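Local coordinates for protein extracellular endo-alpha-(1->5)-L-arabinanase 1 (Bacillus subtilis, PDB 1UV4) that cuts internal alpha-1,5 linkages of arabinan, a plant cell-wall polysaccharide, as a secreted calcium-binding glycoside hydrolase with a five-bladed beta-propeller fold, at residues P58-W62 / Y88-S92; E117-I121 / M165-G169; G149-I155 / G181-P187; S173-R177 / L198-D203; N262-A268 / K278-L284. All coordinates share one frame; numbering follows the deposited sequence.

Contact 1: residues P58-W62 / Y88-S92; sequences PLSWW and YYSVS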
# COMPACT_ATOMS: atom_id res chain seq x y z
N PRO A 58 -6.72 7.94 18.99
CA PRO A 58 -6.71 8.68 17.74
C PRO A 58 -6.03 10.05 17.88
O PRO A 58 -5.94 10.59 18.93
CB PRO A 58 -8.22 8.85 17.42
CG PRO A 58 -8.89 8.69 18.66
CD PRO A 58 -8.06 7.86 19.59
N LEU A 59 -5.57 10.57 16.74
CA LEU A 59 -4.96 11.89 16.69
C LEU A 59 -6.04 12.94 16.49
O LEU A 59 -6.97 12.73 15.69
CB LEU A 59 -3.93 11.94 15.57
CG LEU A 59 -2.76 10.98 15.77
CD1 LEU A 59 -1.80 11.09 14.59
CD2 LEU A 59 -2.09 11.13 17.08
N SER A 60 -5.97 14.05 17.23
CA SER A 60 -7.04 15.05 17.24
C SER A 60 -7.25 15.72 15.89
O SER A 60 -8.39 16.08 15.55
CB SER A 60 -6.82 16.11 18.30
OG SER A 60 -5.66 16.86 18.04
N TRP A 61 -6.22 15.85 15.07
CA TRP A 61 -6.38 16.62 13.81
C TRP A 61 -7.17 15.89 12.75
O TRP A 61 -7.70 16.49 11.81
CB TRP A 61 -5.00 17.04 13.23
CG TRP A 61 -4.07 15.95 12.81
CD1 TRP A 61 -2.97 15.49 13.54
CD2 TRP A 61 -4.00 15.31 11.54
NE1 TRP A 61 -2.29 14.56 12.80
CE2 TRP A 61 -2.89 14.42 11.58
CE3 TRP A 61 -4.78 15.34 10.39
CZ2 TRP A 61 -2.59 13.57 10.53
CZ3 TRP A 61 -4.45 14.51 9.33
CH2 TRP A 61 -3.37 13.64 9.41
N TRP A 62 -7.29 14.57 12.90
CA TRP A 62 -7.97 13.75 11.86
C TRP A 62 -9.39 14.23 11.62
O TRP A 62 -9.82 14.29 10.48
CB TRP A 62 -8.00 12.30 12.29
CG TRP A 62 -6.70 11.60 12.32
CD1 TRP A 62 -5.51 11.99 11.77
CD2 TRP A 62 -6.45 10.36 12.96
NE1 TRP A 62 -4.54 11.03 12.00
CE2 TRP A 62 -5.10 10.01 12.73
CE3 TRP A 62 -7.25 9.47 13.67
CZ2 TRP A 62 -4.54 8.84 13.21
CZ3 TRP A 62 -6.69 8.30 14.15
CH2 TRP A 62 -5.33 8.02 13.95
N TYR A 88 3.40 6.12 6.73
CA TYR A 88 2.27 6.78 6.10
C TYR A 88 1.04 5.89 6.36
O TYR A 88 1.15 4.65 6.38
CB TYR A 88 2.48 6.99 4.60
CG TYR A 88 3.57 8.00 4.29
CD1 TYR A 88 4.90 7.63 4.23
CD2 TYR A 88 3.28 9.33 4.06
CE1 TYR A 88 5.90 8.55 3.96
CE2 TYR A 88 4.28 10.24 3.77
CZ TYR A 88 5.58 9.86 3.76
OH TYR A 88 6.54 10.77 3.48
N TYR A 89 -0.14 6.46 6.51
CA TYR A 89 -1.34 5.66 6.80
C TYR A 89 -2.56 6.46 6.33
O TYR A 89 -2.47 7.66 6.08
CB TYR A 89 -1.40 5.32 8.30
CG TYR A 89 -1.49 6.56 9.12
CD1 TYR A 89 -0.36 7.25 9.52
CD2 TYR A 89 -2.72 7.12 9.44
CE1 TYR A 89 -0.44 8.43 10.21
CE2 TYR A 89 -2.83 8.25 10.11
CZ TYR A 89 -1.69 8.94 10.52
OH TYR A 89 -1.80 10.14 11.22
N SER A 90 -3.72 5.80 6.33
CA SER A 90 -4.94 6.38 5.77
C SER A 90 -6.00 6.56 6.85
O SER A 90 -6.21 5.66 7.69
CB SER A 90 -5.57 5.49 4.67
OG SER A 90 -4.60 4.92 3.84
N VAL A 91 -6.66 7.72 6.85
CA VAL A 91 -7.80 7.98 7.71
C VAL A 91 -9.02 8.17 6.78
O VAL A 91 -8.98 9.02 5.93
CB VAL A 91 -7.56 9.31 8.48
CG1 VAL A 91 -8.75 9.64 9.33
CG2 VAL A 91 -6.27 9.24 9.27
N SER A 92 -10.06 7.37 6.94
CA SER A 92 -11.16 7.45 5.98
C SER A 92 -12.38 6.78 6.56
O SER A 92 -12.43 6.44 7.74
CB SER A 92 -10.68 6.76 4.69
OG SER A 92 -11.60 6.88 3.63
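Trp62 carries this contact, its indole meeting Val91 with one face and Tyr89 with its edge. Val91 packs tightly over that face: CG2 sits 3.6 Å from the centroid of the Trp62 five-membered ring and only 5° off its normal, a CH-pi contact made almost straight down. Val91 CG2 lies anti to its own carbonyl carbon, which brings that methyl, rather than CG1, over the pyrrole. Leu59 CB presses on the opposite face. At the indole edge Trp62 NE1 donates to Tyr89 OH at 3.0 Å, with an N-H...O angle of 151° and the oxygen close to the ring plane. The two rings meet rim to rim, planes 61° apart, with Trp62 CZ2 3.6 Å from Tyr89 CE2. Toward the partly exposed side the touch is slighter: Leu59 CD1 and Trp61 CZ2 approach the Tyr89 hydroxyl, and Trp61 turns its own NE1 to Asp116. Phe55 and Tyr69 add edge-to-face partners to Trp62. The loop between strands 49-54 and 74-81 is thereby fastened to strand 84-91 of the propeller. The single directed N-H...O bond sets which way the indole edge points and gives its N-H a partner, while apolar packing supplies most of the contact.

Contact 2: residues E117-I121 / M165-G169; sequences EGLVI and MKPTG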
# COMPACT_ATOMS: atom_id res chain seq x y z
N GLU A 117 3.57 13.58 12.67
CA GLU A 117 4.05 14.55 11.69
C GLU A 117 2.95 15.26 10.92
O GLU A 117 3.22 16.21 10.17
CB GLU A 117 4.98 13.87 10.68
CG GLU A 117 6.18 13.15 11.30
CD GLU A 117 7.36 14.03 11.63
OE1 GLU A 117 7.33 15.26 11.30
OE2 GLU A 117 8.31 13.51 12.32
N GLY A 118 1.71 14.88 11.19
CA GLY A 118 0.58 15.58 10.62
C GLY A 118 0.18 15.16 9.22
O GLY A 118 0.49 14.08 8.70
N LEU A 119 -0.59 16.02 8.60
CA LEU A 119 -1.22 15.76 7.33
C LEU A 119 -0.22 15.70 6.19
O LEU A 119 0.64 16.56 6.12
CB LEU A 119 -2.26 16.85 7.03
CG LEU A 119 -2.94 16.82 5.64
CD1 LEU A 119 -3.87 15.70 5.57
CD2 LEU A 119 -3.65 18.14 5.33
N VAL A 120 -0.39 14.69 5.32
CA VAL A 120 0.40 14.55 4.09
C VAL A 120 -0.40 15.13 2.89
O VAL A 120 0.03 16.10 2.26
CB VAL A 120 0.79 13.10 3.89
CG1 VAL A 120 1.57 12.95 2.60
CG2 VAL A 120 1.64 12.64 5.08
N ILE A 121 -1.58 14.57 2.66
CA ILE A 121 -2.49 15.03 1.61
C ILE A 121 -3.86 14.52 1.96
O ILE A 121 -4.02 13.44 2.56
CB ILE A 121 -1.99 14.53 0.23
CG1 ILE A 121 -2.74 15.19 -0.93
CG2 ILE A 121 -2.01 13.01 0.17
CD1 ILE A 121 -2.09 15.02 -2.23
N MET A 165 9.26 15.34 4.33
CA MET A 165 8.55 14.16 3.89
C MET A 165 7.08 14.42 3.52
O MET A 165 6.25 13.50 3.50
CB MET A 165 8.71 12.99 4.90
CG MET A 165 10.15 12.61 5.17
SD MET A 165 10.97 11.96 3.71
CE MET A 165 10.34 10.29 3.72
N LYS A 166 6.78 15.65 3.14
CA LYS A 166 5.43 16.07 2.67
C LYS A 166 5.48 16.48 1.18
O LYS A 166 6.59 16.78 0.66
CB LYS A 166 4.94 17.26 3.48
CG LYS A 166 4.94 17.06 5.01
CD LYS A 166 3.95 15.98 5.45
CE LYS A 166 3.85 15.83 6.97
NZ LYS A 166 2.99 16.91 7.59
N PRO A 167 4.34 16.55 0.52
CA PRO A 167 4.32 16.82 -0.91
C PRO A 167 4.89 18.17 -1.33
O PRO A 167 4.74 19.22 -0.65
CB PRO A 167 2.85 16.77 -1.27
CG PRO A 167 2.26 15.84 -0.20
CD PRO A 167 2.97 16.24 1.02
N THR A 168 5.50 18.10 -2.53
CA THR A 168 6.01 19.27 -3.23
C THR A 168 5.71 19.08 -4.71
O THR A 168 5.70 17.96 -5.19
CB THR A 168 7.52 19.46 -2.98
OG1 THR A 168 8.01 20.63 -3.63
CG2 THR A 168 8.34 18.39 -3.62
N GLY A 169 5.49 20.17 -5.41
CA GLY A 169 5.24 20.13 -6.85
C GLY A 169 3.85 19.69 -7.23
O GLY A 169 2.88 19.78 -6.47
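Lys166 reaches lengthwise along the backbone of residues 117-119, where two neighbouring sheets of the beta-propeller meet. Its chain is bent at chi2 (-65°) and again at chi4 (79°), and the second bend turns the ammonium group to the carbonyls that flank Gly118. There Lys166 NZ donates to two main-chain oxygens, Glu117 O at 2.7 Å and Leu119 O at 2.8 Å. Neither approach is ideal: the nitrogen is tilted from the carbonyl plane of Glu117 and stands above that of Leu119. Gly118 lies between the two acceptors with its backbone in a conformation suited to glycine. Glu117 and Gly118 both face Leu103, a classic beta bulge, and Val120 and Ile121 form another opposite Ile101. The strand changes direction at Val120, the residue whose side chain meets both Lys166 and Pro167.

The carboxylate of Glu117 is not the lysine's partner; it bonds to Ser105 OG, and its OE1 stays 5.9 Å from Lys166 NZ. Farther along, Val120 crosses Lys166 obliquely, CG2 lying 4.1 Å from Lys166 CD. It meets Pro167 at about a right angle, with its other methyl, CG1, directed to the proline ring. Ile121 gives a looser touch to the same ring. Tyr88 and Leu146 also pack on Val120, whereas Lys166 and Pro167 remain partly exposed. The proline ring also rests against the main chain, Pro167 CD coming to 3.2 Å from Val120 O.

Contact 3: residues G149-I155 / G181-P187; sequences GSFWSGI and GGALEAP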
# COMPACT_ATOMS: atom_id res chain seq x y z
N GLY A 149 -3.81 6.16 -3.89
CA GLY A 149 -5.12 6.18 -4.54
C GLY A 149 -5.94 4.91 -4.43
O GLY A 149 -5.45 3.83 -4.14
N SER A 150 -7.22 5.07 -4.72
CA SER A 150 -8.23 4.03 -4.72
C SER A 150 -9.49 4.58 -5.37
O SER A 150 -10.08 5.54 -4.86
CB SER A 150 -8.54 3.63 -3.30
OG SER A 150 -9.53 2.61 -3.25
N PHE A 151 -9.89 3.96 -6.46
CA PHE A 151 -11.14 4.29 -7.16
C PHE A 151 -11.12 5.71 -7.70
O PHE A 151 -10.06 6.34 -7.78
CB PHE A 151 -12.39 3.93 -6.31
CG PHE A 151 -12.76 2.49 -6.38
CD1 PHE A 151 -12.10 1.54 -5.63
CD2 PHE A 151 -13.71 2.06 -7.30
CE1 PHE A 151 -12.46 0.20 -5.72
CE2 PHE A 151 -14.08 0.70 -7.39
CZ PHE A 151 -13.44 -0.21 -6.60
N TRP A 152 -12.25 6.18 -8.19
CA TRP A 152 -12.32 7.46 -8.91
C TRP A 152 -11.30 7.45 -10.05
O TRP A 152 -11.30 6.45 -10.77
CB TRP A 152 -12.26 8.63 -7.96
CG TRP A 152 -13.49 8.74 -7.07
CD1 TRP A 152 -14.64 9.44 -7.33
CD2 TRP A 152 -13.71 8.09 -5.81
NE1 TRP A 152 -15.55 9.28 -6.31
CE2 TRP A 152 -14.97 8.48 -5.35
CE3 TRP A 152 -12.94 7.24 -5.00
CZ2 TRP A 152 -15.52 8.03 -4.14
CZ3 TRP A 152 -13.49 6.79 -3.81
CH2 TRP A 152 -14.74 7.18 -3.38
N SER A 153 -10.48 8.49 -10.23
CA SER A 153 -9.58 8.54 -11.40
C SER A 153 -8.26 7.79 -11.12
O SER A 153 -7.36 7.83 -11.98
CB SER A 153 -9.31 9.98 -11.85
OG SER A 153 -8.48 10.69 -10.96
N GLY A 154 -8.16 7.09 -9.97
CA GLY A 154 -7.08 6.13 -9.76
C GLY A 154 -5.87 6.57 -8.96
O GLY A 154 -5.96 7.29 -8.00
N ILE A 155 -4.71 6.14 -9.43
CA ILE A 155 -3.44 6.29 -8.75
C ILE A 155 -2.71 7.56 -9.12
O ILE A 155 -2.55 7.91 -10.29
CB ILE A 155 -2.56 5.09 -9.05
CG1 ILE A 155 -3.37 3.79 -8.80
CG2 ILE A 155 -1.27 5.10 -8.22
CD1 ILE A 155 -3.92 3.59 -7.46
N GLY A 181 -14.78 1.27 -13.94
CA GLY A 181 -15.24 1.91 -12.74
C GLY A 181 -14.19 2.48 -11.84
O GLY A 181 -14.48 2.79 -10.67
N GLY A 182 -12.96 2.64 -12.34
CA GLY A 182 -11.85 3.07 -11.52
C GLY A 182 -11.45 2.05 -10.49
O GLY A 182 -10.83 2.39 -9.50
N ALA A 183 -11.72 0.77 -10.74
CA ALA A 183 -11.53 -0.24 -9.72
C ALA A 183 -10.09 -0.70 -9.61
O ALA A 183 -9.71 -1.81 -10.00
CB ALA A 183 -12.48 -1.39 -9.95
N LEU A 184 -9.26 0.19 -9.09
CA LEU A 184 -7.88 -0.13 -8.76
C LEU A 184 -7.45 0.68 -7.53
O LEU A 184 -8.07 1.69 -7.20
CB LEU A 184 -6.93 0.11 -9.92
CG LEU A 184 -6.49 1.56 -10.19
CD1 LEU A 184 -5.42 1.56 -11.28
CD2 LEU A 184 -7.63 2.39 -10.55
N GLU A 185 -6.44 0.17 -6.83
CA GLU A 185 -5.99 0.73 -5.56
C GLU A 185 -4.59 0.27 -5.23
O GLU A 185 -4.01 -0.54 -5.91
CB GLU A 185 -6.94 0.30 -4.43
CG GLU A 185 -6.92 -1.20 -4.14
CD GLU A 185 -7.56 -1.64 -2.81
OE1 GLU A 185 -8.79 -1.71 -2.76
OE2 GLU A 185 -6.85 -1.99 -1.81
N ALA A 186 -4.07 0.82 -4.15
CA ALA A 186 -2.96 0.16 -3.43
C ALA A 186 -1.71 0.08 -4.28
O ALA A 186 -1.14 -0.96 -4.47
CB ALA A 186 -3.38 -1.22 -2.93
N PRO A 187 -1.19 1.21 -4.69
CA PRO A 187 0.06 1.16 -5.45
C PRO A 187 1.27 0.72 -4.63
O PRO A 187 1.39 0.94 -3.44
CB PRO A 187 0.23 2.60 -5.90
CG PRO A 187 -0.37 3.39 -4.79
CD PRO A 187 -1.63 2.60 -4.43
O HOH W 1 -9.45 0.65 -1.38
O HOH W 2 -14.71 5.18 -9.20
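Leu184 O is approached by two groups of the loop 149-155: Phe151 N donates to it at 3.0 Å with an N-H...O angle of 169°, almost in line with the C=O bond, and Ser150 CA adds a CA-H...O contact. Ser150 and Glu185 form a single beta bridge, closed on its other side by a weak bond from Ala186 N to Gly149 O. The loop then folds through a type II' turn from Phe151 to Gly154. At the turn the Phe151 ring swings back across the second segment and lays one face over Gly182 O and Ala183 CA, the latter 3.8 Å from the ring centroid in a CH-pi contact. Two CA-H...O contacts draw the backbones together here, Phe151 CA to Gly182 O at 3.0 Å and Gly182 CA to Trp152 O at 3.5 Å. Farther along, Ile155 packs against both Leu184 and Pro187: CG1 meets Leu184 CD1, and CG2 meets Pro187 CB at 3.7 Å.

Two waters join the polar rims. One links Ser150 OG, at 2.7 Å, weakly to Glu185 OE1; the other accepts from Trp152 N and donates to Gly181 O. Glu185, the inferred proton donor, extends beyond CG toward Asp133 and Asp14, the inferred pKa modulator and proton acceptor. Ser150, Phe151 and Trp152 probably bind substrate, as in related enzymes. The likely acid and the probable substrate-binding loop, held side by side, are consistent with the active site of a family 43 propeller.

Contact 4: residues S173-R177 / L198-D203; sequences SIAAR and LMVSFD. With EDO (1,2-ethanediol), chain F.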
# COMPACT_ATOMS: atom_id res chain seq x y z
N SER A 173 -0.80 11.72 -12.45
CA SER A 173 -1.65 10.54 -12.63
C SER A 173 -0.85 9.43 -13.27
O SER A 173 -0.24 9.62 -14.29
CB SER A 173 -2.84 10.88 -13.50
OG SER A 173 -3.61 11.88 -12.89
N ILE A 174 -0.85 8.25 -12.63
CA ILE A 174 -0.02 7.14 -13.14
C ILE A 174 -0.73 5.81 -13.42
O ILE A 174 -0.18 4.97 -14.13
CB ILE A 174 1.23 6.90 -12.25
CG1 ILE A 174 0.88 6.56 -10.82
CG2 ILE A 174 2.18 8.10 -12.34
CD1 ILE A 174 2.09 6.13 -9.98
N ALA A 175 -1.96 5.62 -12.92
CA ALA A 175 -2.76 4.45 -13.31
C ALA A 175 -4.21 4.74 -13.10
O ALA A 175 -4.58 5.44 -12.17
CB ALA A 175 -2.36 3.14 -12.56
N ALA A 176 -5.04 4.24 -14.02
CA ALA A 176 -6.49 4.45 -13.95
C ALA A 176 -7.20 3.28 -14.62
O ALA A 176 -6.63 2.59 -15.47
CB ALA A 176 -6.84 5.75 -14.66
N ARG A 177 -8.48 3.08 -14.31
CA ARG A 177 -9.31 2.13 -15.03
C ARG A 177 -10.61 2.82 -15.46
O ARG A 177 -11.67 2.54 -14.93
CB ARG A 177 -9.63 0.89 -14.23
CG ARG A 177 -8.39 0.10 -13.80
CD ARG A 177 -8.77 -1.15 -13.09
NE ARG A 177 -9.21 -2.20 -13.98
CZ ARG A 177 -9.89 -3.27 -13.61
NH1 ARG A 177 -10.26 -3.41 -12.33
NH2 ARG A 177 -10.22 -4.19 -14.50
N LEU A 198 5.45 -0.11 -11.42
CA LEU A 198 4.23 0.14 -10.64
C LEU A 198 3.40 -1.14 -10.59
O LEU A 198 3.09 -1.71 -11.63
CB LEU A 198 3.42 1.23 -11.27
CG LEU A 198 2.08 1.53 -10.60
CD1 LEU A 198 2.23 2.07 -9.18
CD2 LEU A 198 1.31 2.53 -11.45
N MET A 199 3.08 -1.62 -9.41
CA MET A 199 2.06 -2.63 -9.22
C MET A 199 0.84 -2.00 -8.56
O MET A 199 0.98 -1.13 -7.71
CB MET A 199 2.55 -3.75 -8.32
CG MET A 199 3.75 -4.42 -8.77
SD MET A 199 4.10 -5.87 -7.69
CE MET A 199 5.52 -6.55 -8.46
N VAL A 200 -0.35 -2.42 -8.98
CA VAL A 200 -1.58 -1.99 -8.36
C VAL A 200 -2.45 -3.23 -8.11
O VAL A 200 -2.22 -4.29 -8.67
CB VAL A 200 -2.36 -0.97 -9.23
CG1 VAL A 200 -1.53 0.22 -9.52
CG2 VAL A 200 -2.82 -1.60 -10.53
N SER A 201 -3.38 -3.11 -7.17
CA SER A 201 -4.45 -4.08 -7.03
C SER A 201 -5.62 -3.67 -7.93
O SER A 201 -6.08 -2.54 -7.83
CB SER A 201 -4.89 -4.15 -5.57
OG SER A 201 -3.83 -4.60 -4.76
N PHE A 202 -6.07 -4.55 -8.82
CA PHE A 202 -7.34 -4.38 -9.52
C PHE A 202 -8.39 -4.96 -8.57
O PHE A 202 -8.18 -6.04 -8.02
CB PHE A 202 -7.36 -5.18 -10.84
CG PHE A 202 -6.68 -4.53 -12.01
CD1 PHE A 202 -6.03 -3.30 -11.90
CD2 PHE A 202 -6.66 -5.19 -13.22
CE1 PHE A 202 -5.37 -2.73 -12.99
CE2 PHE A 202 -6.05 -4.61 -14.32
CZ PHE A 202 -5.41 -3.37 -14.21
N ASP A 203 -9.49 -4.26 -8.38
CA ASP A 203 -10.55 -4.66 -7.46
C ASP A 203 -11.76 -5.07 -8.27
O ASP A 203 -11.85 -4.79 -9.44
CB ASP A 203 -10.99 -3.47 -6.58
CG ASP A 203 -9.95 -3.04 -5.55
OD1 ASP A 203 -8.94 -3.74 -5.34
OD2 ASP A 203 -10.08 -1.96 -4.91
C1 EDO F . -3.29 15.29 -11.89
O1 EDO F . -2.73 14.49 -12.91
C2 EDO F . -3.76 14.40 -10.77
O2 EDO F . -5.16 14.30 -10.82
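The guanidinium of Arg177 lies flat on the Phe202 ring, planes only 3° apart and centres 4.0 Å apart, a stacked cation-pi pair. The arginine chain bends at chi3 (77°), which lays CD, NE and CZ in succession over the same face; Arg177 CD makes its own CH-pi contact, 3.9 Å from the centroid of the Phe202 ring. NE stands over the ring centre, and NH1 reaches past the ring to lie 3.7 Å from Phe202 CB. Asp203 O is near the guanidinium plane but not bonded, at 3.6 Å from Arg177 NH1. The hydrogen bond of NH1 goes instead to Ala183 O, which anchors the stacked group a second way.

Nearer the other end the contact is purely aliphatic. Leu198 CD2 touches both Ala175 CB, 3.9 Å away, and Ile174 CD1, 4.0 Å away, while Val200 CG1 meets Ala175 CB more loosely. Ile174 and Ala175 both face Ile155 in a classic beta bulge, and both direct their CB atoms to the second strand. Beside the contact, Ser173 OG shares a hydrogen bond with a 1,2-ethanediol, probably from the crystallisation liquor.

The axes of strands 173-175 and 198-203 pass 9.0 Å apart at 67°, packed face to face rather than paired in one sheet. Strand 170-175 belongs to one propeller sheet and strand 195-203 to the next, with Leu184 and Leu189 of strand 184-192 and Ile155 of strand 155-160 filling in beside them.

Contact 5: residues N262-A268 / K278-L284; sequences NILVRHA and KLLINDL. With EDO (1,2-ethanediol), chain E.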
# COMPACT_ATOMS: atom_id res chain seq x y z
N ASN A 262 13.02 -7.10 -3.41
CA ASN A 262 12.93 -8.49 -3.90
C ASN A 262 12.07 -9.44 -3.09
O ASN A 262 12.30 -10.65 -3.08
CB ASN A 262 14.36 -9.09 -4.01
CG ASN A 262 15.06 -9.23 -2.68
OD1 ASN A 262 14.50 -9.02 -1.62
ND2 ASN A 262 16.37 -9.58 -2.75
N ILE A 263 11.11 -8.88 -2.39
CA ILE A 263 10.11 -9.63 -1.65
C ILE A 263 8.79 -8.99 -1.94
O ILE A 263 8.71 -7.78 -1.88
CB ILE A 263 10.37 -9.57 -0.12
CG1 ILE A 263 11.76 -10.15 0.20
CG2 ILE A 263 9.22 -10.28 0.63
CD1 ILE A 263 12.17 -10.06 1.69
N LEU A 264 7.76 -9.79 -2.25
CA LEU A 264 6.42 -9.27 -2.42
C LEU A 264 5.53 -9.82 -1.33
O LEU A 264 5.37 -11.03 -1.22
CB LEU A 264 5.85 -9.64 -3.80
CG LEU A 264 4.56 -8.86 -4.11
CD1 LEU A 264 4.80 -7.42 -4.39
CD2 LEU A 264 3.73 -9.49 -5.21
N VAL A 265 5.00 -8.92 -0.52
CA VAL A 265 3.99 -9.28 0.46
C VAL A 265 2.64 -8.88 -0.11
O VAL A 265 2.52 -7.92 -0.87
CB VAL A 265 4.24 -8.61 1.87
CG1 VAL A 265 5.64 -9.00 2.39
CG2 VAL A 265 4.08 -7.11 1.85
N ARG A 266 1.62 -9.60 0.29
CA ARG A 266 0.24 -9.23 -0.12
C ARG A 266 -0.72 -9.92 0.81
O ARG A 266 -0.30 -10.78 1.61
CB ARG A 266 -0.03 -9.69 -1.56
CG ARG A 266 -0.25 -11.14 -1.77
CD ARG A 266 0.85 -11.75 -2.42
NE ARG A 266 0.71 -13.17 -2.77
CZ ARG A 266 1.73 -14.01 -2.72
NH1 ARG A 266 2.91 -13.58 -2.32
NH2 ARG A 266 1.57 -15.25 -3.11
N HIS A 267 -1.99 -9.55 0.76
CA HIS A 267 -3.02 -10.34 1.42
C HIS A 267 -3.72 -11.21 0.39
O HIS A 267 -3.68 -10.92 -0.80
CB HIS A 267 -4.02 -9.47 2.19
CG HIS A 267 -4.83 -8.52 1.35
ND1 HIS A 267 -4.74 -7.15 1.44
CD2 HIS A 267 -5.77 -8.77 0.39
CE1 HIS A 267 -5.55 -6.59 0.55
NE2 HIS A 267 -6.17 -7.55 -0.11
N ALA A 268 -4.36 -12.29 0.83
CA ALA A 268 -5.28 -13.05 -0.02
C ALA A 268 -6.23 -13.77 0.93
O ALA A 268 -5.88 -14.01 2.11
CB ALA A 268 -4.55 -14.01 -0.90
N LYS A 278 -5.10 -13.28 4.82
CA LYS A 278 -3.83 -13.61 5.43
C LYS A 278 -2.70 -12.95 4.64
O LYS A 278 -2.83 -12.62 3.45
CB LYS A 278 -3.62 -15.12 5.44
CG LYS A 278 -4.80 -15.93 5.99
CD LYS A 278 -5.01 -15.65 7.48
CE LYS A 278 -5.95 -16.72 8.20
NZ LYS A 278 -5.67 -18.12 7.77
N LEU A 279 -1.55 -12.84 5.32
CA LEU A 279 -0.30 -12.34 4.73
C LEU A 279 0.42 -13.46 3.98
O LEU A 279 0.81 -14.45 4.60
CB LEU A 279 0.58 -11.81 5.83
CG LEU A 279 1.98 -11.33 5.46
CD1 LEU A 279 1.96 -10.25 4.45
CD2 LEU A 279 2.71 -10.84 6.70
N LEU A 280 0.60 -13.29 2.67
CA LEU A 280 1.34 -14.24 1.82
C LEU A 280 2.58 -13.51 1.33
O LEU A 280 2.57 -12.32 1.01
CB LEU A 280 0.52 -14.69 0.63
CG LEU A 280 -0.49 -15.80 0.88
CD1 LEU A 280 -1.57 -15.46 1.84
CD2 LEU A 280 -1.11 -16.23 -0.45
N ILE A 281 3.68 -14.24 1.29
CA ILE A 281 4.97 -13.65 0.94
C ILE A 281 5.70 -14.53 -0.07
O ILE A 281 5.78 -15.74 0.12
CB ILE A 281 5.84 -13.47 2.22
CG1 ILE A 281 5.08 -12.73 3.33
CG2 ILE A 281 7.14 -12.76 1.85
CD1 ILE A 281 5.90 -12.51 4.55
N ASN A 282 6.22 -13.90 -1.13
CA ASN A 282 7.04 -14.60 -2.12
C ASN A 282 8.31 -13.83 -2.37
O ASN A 282 8.34 -12.62 -2.24
CB ASN A 282 6.34 -14.67 -3.48
CG ASN A 282 5.40 -15.83 -3.61
OD1 ASN A 282 4.35 -15.83 -2.97
ND2 ASN A 282 5.75 -16.80 -4.44
N ASP A 283 9.36 -14.52 -2.83
CA ASP A 283 10.49 -13.83 -3.44
C ASP A 283 10.03 -13.22 -4.75
O ASP A 283 9.11 -13.74 -5.41
CB ASP A 283 11.56 -14.82 -3.76
CG ASP A 283 12.05 -15.54 -2.54
OD1 ASP A 283 12.47 -14.86 -1.58
OD2 ASP A 283 12.03 -16.79 -2.44
N LEU A 284 10.66 -12.11 -5.11
CA LEU A 284 10.40 -11.41 -6.37
C LEU A 284 11.68 -11.39 -7.17
O LEU A 284 12.76 -11.07 -6.64
CB LEU A 284 10.00 -9.96 -6.07
CG LEU A 284 9.07 -9.17 -6.97
CD1 LEU A 284 7.85 -9.95 -7.38
CD2 LEU A 284 8.72 -7.89 -6.21
C1 EDO E . -2.42 -15.93 -4.05
O1 EDO E . -1.29 -15.06 -3.98
C2 EDO E . -2.05 -17.23 -4.70
O2 EDO E . -2.08 -17.10 -6.11
O HOH W 3 13.78 -12.63 -2.16
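Lys278 opens the antiparallel pairing with Ala268, its N bonded to Ala268 O and its O accepting from Ala268 N; its ammonium group turns away to a salt bridge with Asp273. Leu279 sits opposite His267 in a non-hydrogen-bonded pair and sends CD1 to Val265 CB, 3.8 Å away. Leu280 exchanges backbone bonds with Arg266 and places CB over one face of its guanidinium, 3.6 Å from Arg266 CZ. Ile281 runs beside Val265 and presses CG2 on Ile263 CG2 at a tight 3.5 Å. Asn282, hydrogen-bonded through its backbone to Leu264, turns OD1 to Arg266: NH1 at 2.7 Å and NH2 at 2.8 Å both grip this one oxygen from the same face of the amide, whose plane is 45° from the guanidinium. The bend of Arg266 at chi2 (-108°) carries the group along the sheet to get there. Asp283 shares a water with Asn262 O and also bonds to Ala3 and Trp5. Leu284 N donates the last bond, to Asn262 O, 3.0 Å away. A 1,2-ethanediol, probably a crystallisation additive, accepts from Arg266 NE and NH2. Across the contact the buried cation thus relies on the neutral Asn282 OD1; Asp244, a long, weak ion pair, may temper its charge.

In the fold
Contact 2 is a surface contact, a lysine gripping backbone carbonyls, whereas the other four are largely buried. Contact 1 is aromatic packing with a single indole N-H bond. Contacts 1 and 2 share the sheet of strands 84-91 and 115-123 and touch through Trp61 with Gly118 and Tyr88 with Met165 and Val120. Contacts 3 and 4 have centres about 6 Å apart and join the same two sheets: Ile155 N meets Ala175 O, and the carboxylates of Glu185 and Asp203 lie close. Contact 3 is rich in backbone and water bonds at the active site, contact 4 in stacking and aliphatic packing. Contact 5 alone is a regular hairpin; it meets contact 4 through Met199, packed on Leu264 and Leu284.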